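Local coordinates for penicillin-binding protein PbpB (Mycobacterium tuberculosis, PDB 6KGS), which synthesises cross-linked peptidoglycan from lipid intermediates for the mycobacterial cell wall and binds penicillin through its transpeptidase domain, at residues T476-Q481 / Y494-A499. Sequence-based numbering, arbitrary orientation.
With MER ((4R,5S)-3-{[(3S,5S)-5-(dimethylcarbamoyl)pyrrolidin-3-yl]sulfanyl}-5-[(2S,3R)-3-hydroxy-1-oxobutan-2-yl]-4-methyl-4,5-d ihydro-1H-pyrrole-2-carboxylic acid), chain B.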
loop_
_atom_site.group_PDB
_atom_site.type_symbol
_atom_site.label_atom_id
_atom_site.label_comp_id
_atom_site.label_asym_id
_atom_site.label_seq_id
_atom_site.Cartn_x
_atom_site.Cartn_y
_atom_site.Cartn_z
ATOM N N THR A 476 -10.765 -2.416 -6.963
ATOM C CA THR A 476 -11.359 -1.216 -6.379
ATOM C C THR A 476 -11.924 -1.521 -4.997
ATOM O O THR A 476 -12.299 -2.656 -4.699
ATOM C CB THR A 476 -12.494 -0.675 -7.260
ATOM O OG1 THR A 476 -13.353 -1.768 -7.626
ATOM C CG2 THR A 476 -11.945 0.005 -8.554
ATOM N N GLY A 477 -12.014 -0.491 -4.166
ATOM C CA GLY A 477 -12.616 -0.650 -2.856
ATOM C C GLY A 477 -13.299 0.597 -2.346
ATOM O O GLY A 477 -12.857 1.727 -2.583
ATOM N N THR A 478 -14.376 0.371 -1.600
ATOM C CA THR A 478 -15.126 1.396 -0.882
ATOM C C THR A 478 -15.535 0.772 0.448
ATOM O O THR A 478 -16.154 -0.298 0.461
ATOM C CB THR A 478 -16.364 1.837 -1.677
ATOM O OG1 THR A 478 -15.956 2.317 -2.963
ATOM C CG2 THR A 478 -17.120 2.942 -0.953
ATOM N N ALA A 479 -15.177 1.411 1.559
ATOM C CA ALA A 479 -15.486 0.876 2.877
ATOM C C ALA A 479 -16.039 1.987 3.757
ATOM O O ALA A 479 -15.440 3.069 3.852
ATOM C CB ALA A 479 -14.253 0.234 3.537
ATOM N N GLN A 480 -17.172 1.705 4.404
ATOM C CA GLN A 480 -17.751 2.639 5.355
ATOM C C GLN A 480 -16.848 2.821 6.568
ATOM O O GLN A 480 -16.245 1.870 7.069
ATOM C CB GLN A 480 -19.126 2.160 5.803
ATOM C CG GLN A 480 -20.223 2.232 4.739
ATOM C CD GLN A 480 -21.505 1.567 5.231
ATOM O OE1 GLN A 480 -21.737 0.386 4.995
ATOM N NE2 GLN A 480 -22.326 2.325 5.943
ATOM N N GLN A 481 -16.746 4.057 7.035
ATOM C CA GLN A 481 -16.044 4.342 8.277
ATOM C C GLN A 481 -17.010 4.333 9.469
ATOM O O GLN A 481 -18.228 4.443 9.317
ATOM C CB GLN A 481 -15.332 5.686 8.175
ATOM C CG GLN A 481 -14.440 5.810 6.950
ATOM C CD GLN A 481 -13.680 7.114 6.915
ATOM O OE1 GLN A 481 -13.692 7.863 7.877
ATOM N NE2 GLN A 481 -13.020 7.398 5.797
ATOM N N TYR A 494 -16.617 7.153 3.552
ATOM C CA TYR A 494 -15.904 5.980 3.057
ATOM C C TYR A 494 -14.409 6.223 2.942
ATOM O O TYR A 494 -13.951 7.345 2.715
ATOM C CB TYR A 494 -16.395 5.538 1.684
ATOM C CG TYR A 494 -17.898 5.478 1.523
ATOM C CD1 TYR A 494 -18.614 4.351 1.899
ATOM C CD2 TYR A 494 -18.600 6.552 0.975
ATOM C CE1 TYR A 494 -19.999 4.288 1.731
ATOM C CE2 TYR A 494 -19.985 6.502 0.807
ATOM C CZ TYR A 494 -20.674 5.367 1.187
ATOM O OH TYR A 494 -22.041 5.310 1.018
ATOM N N TRP A 495 -13.659 5.143 3.135
ATOM C CA TRP A 495 -12.334 5.015 2.570
ATOM C C TRP A 495 -12.479 4.464 1.159
ATOM O O TRP A 495 -13.233 3.517 0.937
ATOM C CB TRP A 495 -11.466 4.072 3.406
ATOM C CG TRP A 495 -11.090 4.560 4.782
ATOM C CD1 TRP A 495 -10.222 5.580 5.100
ATOM C CD2 TRP A 495 -11.516 3.997 6.031
ATOM N NE1 TRP A 495 -10.103 5.698 6.475
ATOM C CE2 TRP A 495 -10.883 4.736 7.068
ATOM C CE3 TRP A 495 -12.377 2.953 6.372
ATOM C CZ2 TRP A 495 -11.086 4.456 8.414
ATOM C CZ3 TRP A 495 -12.581 2.673 7.715
ATOM C CH2 TRP A 495 -11.938 3.419 8.723
ATOM N N ILE A 496 -11.789 5.082 0.205
ATOM C CA ILE A 496 -11.686 4.601 -1.167
ATOM C C ILE A 496 -10.292 4.008 -1.323
ATOM O O ILE A 496 -9.304 4.604 -0.871
ATOM C CB ILE A 496 -11.937 5.731 -2.193
ATOM C CG1 ILE A 496 -13.306 6.386 -1.953
ATOM C CG2 ILE A 496 -11.832 5.204 -3.640
ATOM C CD1 ILE A 496 -14.460 5.437 -1.703
ATOM N N THR A 497 -10.210 2.833 -1.940
ATOM C CA THR A 497 -8.965 2.084 -2.037
ATOM C C THR A 497 -8.806 1.548 -3.446
ATOM O O THR A 497 -9.790 1.290 -4.147
ATOM C CB THR A 497 -8.909 0.880 -1.055
ATOM O OG1 THR A 497 -10.078 0.073 -1.231
ATOM C CG2 THR A 497 -8.824 1.334 0.399
ATOM N N PHE A 498 -7.553 1.368 -3.847
ATOM C CA PHE A 498 -7.241 0.654 -5.073
ATOM C C PHE A 498 -5.890 0.001 -4.858
ATOM O O PHE A 498 -5.031 0.569 -4.180
ATOM C CB PHE A 498 -7.202 1.567 -6.323
ATOM C CG PHE A 498 -7.237 0.784 -7.642
ATOM C CD1 PHE A 498 -6.101 0.202 -8.142
ATOM C CD2 PHE A 498 -8.432 0.583 -8.324
ATOM C CE1 PHE A 498 -6.131 -0.519 -9.321
ATOM C CE2 PHE A 498 -8.468 -0.164 -9.501
ATOM C CZ PHE A 498 -7.324 -0.715 -9.988
ATOM N N ALA A 499 -5.721 -1.205 -5.392
ATOM C CA ALA A 499 -4.421 -1.850 -5.357
ATOM C C ALA A 499 -4.246 -2.578 -6.669
ATOM O O ALA A 499 -5.204 -3.153 -7.191
ATOM C CB ALA A 499 -4.287 -2.830 -4.189
HETATM C C1 MER B . -16.341 -3.086 -2.075
HETATM C C2 MER B . -18.635 -1.359 -4.561
HETATM C C3 MER B . -17.857 -2.990 -1.916
HETATM C C4 MER B . -18.569 -3.298 -3.247
HETATM C C5 MER B . -17.623 -2.106 -4.974
HETATM O O6 MER B . -15.589 -2.128 -1.964
HETATM C C7 MER B . -18.314 -3.938 -0.784
HETATM O O8 MER B . -19.717 -3.801 -0.516
HETATM C C9 MER B . -17.596 -3.699 0.544
HETATM N N10 MER B . -17.589 -3.350 -4.353
HETATM C C11 MER B . -16.602 -1.695 -5.957
HETATM O O12 MER B . -15.429 -2.287 -5.902
HETATM O O13 MER B . -16.738 -0.834 -6.818
HETATM S S14 MER B . -18.849 0.271 -4.902
HETATM C C15 MER B . -19.618 0.486 -6.494
HETATM C C16 MER B . -20.975 1.148 -6.336
HETATM C C17 MER B . -20.916 2.498 -7.049
HETATM C C18 MER B . -19.531 -2.196 -3.715
HETATM N N19 MER B . -19.481 2.794 -7.241
HETATM C C20 MER B . -20.126 -1.362 -2.598
HETATM C C21 MER B . -18.842 1.463 -7.384
HETATM C C22 MER B . -21.684 3.505 -6.235
HETATM N N23 MER B . -21.117 4.630 -5.745
HETATM O O24 MER B . -22.862 3.246 -6.076
HETATM C C25 MER B . -20.659 5.709 -6.614
HETATM C C26 MER B . -20.996 4.893 -4.323
#
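Gly-477 and Ala-479 pair with Thr-497 and Trp-495 through four backbone hydrogen bonds, which join 476-481 and 494-499 as neighbouring antiparallel strands. The Gly-477/Thr-497 and Ala-479/Trp-495 pairs each exchange two N-H...O bonds.

Thr-497 OG1 stands against the bare backbone of Gly-477, 3.1 Å from its CA. Its chi1 of 53° sets this hydroxyl between its own backbone N and carbonyl carbon, and Pro-267 O hydrogen-bonds it.

Beyond Ala-479, the aliphatic part of Gln-481 crosses the indole of Trp-495 at about a right angle, with CG 3.5 Å from the centroid of the six-membered ring in a CH-pi contact. The amide then stacks over the same face, tilted 24° from it, while NE2 hydrogen-bonds Asp-516.

On the opposite face of the sheet, Thr-478 CG2 lies 3.5 Å from Tyr-494 CD1, and Gln-480 CG runs alongside the same phenol ring. Ile-496 CD1 also packs on the Thr-478 side chain, and Thr-476 CG2 meets the edge of the Phe-498 ring, 3.6 Å from CD2.

Along residues 476-478, the edge turned away from 494-499 receives the opened carbapenem: Thr-476 OG1 donates to carboxylate O12 of the ligand at 2.7 Å, and Thr-478 N donates to its carbonyl O6 at 2.8 Å. Thr-476 OG1 is also hydrogen-bonded to Thr-461 OG1. Strand 473-483, carrying the Lys-Thr-Gly motif, thus forms one wall of the penicillin-binding transpeptidase active site, its Thr-478 amide placed as in the family's oxyanion hole.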